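PDB 4O5H: phenylacetaldehyde dehydrogenase from Burkholderia cenocepacia, which probably oxidises phenylacetaldehyde to phenylacetate with NAD+ as the electron acceptor, as a member of the aldehyde dehydrogenase family. Local coordinates for residues I195-A200 with R494-Q499. Numbering follows the deposited sequence.
Sequences IAPALA and RAVIDQ
P197 meets V496 and I497 where helix 187-201 packs against the short helix 493-499. The two short segments come within 9.1 Å axis to axis, at a crossing angle of -61°. The bond from CA to CB of P197 heads toward helix 493-499. Its CB lies 4.0 Å from both CG1 and CG2 of V496. Its CG, further out on the ring, faces both methyls, 3.8 Å from V496 CG2 and 3.9 Å from V496 CG1. The two side chains meet at a slant. With chi1 at 69°, V496 turns both methyls to the CB-CG edge of the ring. I497 reaches in by its end alone. Its CD1 sits 3.9 Å from A200 CB, about one helical turn on from P197, and 4.2 Å from P197 CA. M142 of helix 124-145 touches both V496 and I497, and Y500 packs on P197. D498, which does not touch 195-200, forms a salt bridge with K172. Helix 187-201 links parallel strands 166-181 and 204-208, a beta-alpha-beta crossover. Helix 493-499 leads into strand 501-509, which pairs antiparallel with 166-181. The contact is buried and made by carbon atoms alone, so van der Waals packing and exclusion of water probably hold it.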
loop_
_atom_site.group_PDB
_atom_site.type_symbol
_atom_site.label_atom_id
_atom_site.label_comp_id
_atom_site.label_asym_id
_atom_site.label_seq_id
_atom_site.Cartn_x
_atom_site.Cartn_y
_atom_site.Cartn_z
ATOM N N ILE A 195 8.973 10.001 11.004
ATOM C CA ILE A 195 10.290 9.534 11.469
ATOM C C ILE A 195 10.144 8.470 12.577
ATOM O O ILE A 195 10.879 7.505 12.588
ATOM C CB ILE A 195 11.137 10.726 11.987
ATOM C CG1 ILE A 195 11.498 11.652 10.826
ATOM C CG2 ILE A 195 12.411 10.254 12.689
ATOM C CD1 ILE A 195 12.114 12.964 11.291
ATOM N N ALA A 196 9.199 8.674 13.513
ATOM C CA ALA A 196 9.159 7.817 14.700
ATOM C C ALA A 196 8.951 6.324 14.372
ATOM O O ALA A 196 9.675 5.483 14.868
ATOM C CB ALA A 196 8.181 8.312 15.734
ATOM N N PRO A 197 8.011 6.004 13.483
ATOM C CA PRO A 197 7.815 4.592 13.189
ATOM C C PRO A 197 8.993 3.994 12.460
ATOM O O PRO A 197 9.268 2.800 12.608
ATOM C CB PRO A 197 6.573 4.561 12.292
ATOM C CG PRO A 197 5.963 5.904 12.354
ATOM C CD PRO A 197 6.984 6.863 12.892
ATOM N N ALA A 198 9.678 4.804 11.677
ATOM C CA ALA A 198 10.909 4.381 11.008
ATOM C C ALA A 198 12.000 4.016 11.983
ATOM O O ALA A 198 12.611 2.958 11.878
ATOM C CB ALA A 198 11.394 5.474 10.080
ATOM N N LEU A 199 12.220 4.846 12.976
ATOM C CA LEU A 199 13.207 4.555 13.968
ATOM C C LEU A 199 12.871 3.321 14.789
ATOM O O LEU A 199 13.755 2.506 15.103
ATOM C CB LEU A 199 13.416 5.756 14.871
ATOM C CG LEU A 199 13.851 7.058 14.175
ATOM C CD1 LEU A 199 14.023 8.175 15.173
ATOM C CD2 LEU A 199 15.157 6.856 13.439
ATOM N N ALA A 200 11.603 3.180 15.133
ATOM C CA ALA A 200 11.159 2.054 15.966
ATOM C C ALA A 200 11.374 0.724 15.271
ATOM O O ALA A 200 11.697 -0.239 15.914
ATOM C CB ALA A 200 9.673 2.220 16.297
ATOM N N ARG A 494 -0.581 0.831 16.097
ATOM C CA ARG A 494 0.043 -0.406 15.666
ATOM C C ARG A 494 0.111 -0.485 14.145
ATOM O O ARG A 494 1.069 -1.038 13.585
ATOM C CB ARG A 494 -0.756 -1.598 16.201
ATOM C CG ARG A 494 -0.101 -2.926 15.956
ATOM C CD ARG A 494 -0.587 -3.905 17.004
ATOM N NE ARG A 494 -2.036 -4.002 16.964
ATOM C CZ ARG A 494 -2.695 -4.791 16.122
ATOM N NH1 ARG A 494 -2.031 -5.547 15.244
ATOM N NH2 ARG A 494 -4.031 -4.851 16.160
ATOM N N ALA A 495 -0.887 0.059 13.471
ATOM C CA ALA A 495 -0.944 -0.032 11.997
ATOM C C ALA A 495 0.305 0.525 11.331
ATOM O O ALA A 495 0.852 -0.082 10.403
ATOM C CB ALA A 495 -2.189 0.648 11.467
ATOM N N VAL A 496 0.771 1.685 11.766
ATOM C CA VAL A 496 1.879 2.333 11.016
ATOM C C VAL A 496 3.136 1.516 11.178
ATOM O O VAL A 496 3.920 1.357 10.246
ATOM C CB VAL A 496 2.093 3.826 11.405
ATOM C CG1 VAL A 496 2.648 3.961 12.821
ATOM C CG2 VAL A 496 2.998 4.514 10.420
ATOM N N ILE A 497 3.308 0.932 12.353
ATOM C CA ILE A 497 4.450 0.077 12.603
ATOM C C ILE A 497 4.514 -1.048 11.585
ATOM O O ILE A 497 5.555 -1.301 10.928
ATOM C CB ILE A 497 4.420 -0.468 14.064
ATOM C CG1 ILE A 497 4.684 0.680 15.051
ATOM C CG2 ILE A 497 5.403 -1.590 14.261
ATOM C CD1 ILE A 497 6.121 1.222 15.081
ATOM N N ASP A 498 3.408 -1.738 11.406
ATOM C CA ASP A 498 3.379 -2.803 10.398
ATOM C C ASP A 498 3.688 -2.277 9.003
ATOM O O ASP A 498 4.274 -2.968 8.193
ATOM C CB ASP A 498 2.030 -3.557 10.406
ATOM C CG ASP A 498 1.786 -4.343 11.720
ATOM O OD1 ASP A 498 2.755 -4.777 12.402
ATOM O OD2 ASP A 498 0.584 -4.506 12.073
ATOM N N GLN A 499 3.284 -1.056 8.706
ATOM C CA GLN A 499 3.540 -0.475 7.394
ATOM C C GLN A 499 4.969 0.007 7.166
ATOM O O GLN A 499 5.307 0.398 6.059
ATOM C CB GLN A 499 2.523 0.641 7.133
ATOM C CG GLN A 499 1.096 0.052 7.074
ATOM C CD GLN A 499 0.016 1.067 6.678
ATOM O OE1 GLN A 499 0.333 2.117 6.100
ATOM N NE2 GLN A 499 -1.253 0.752 6.995
#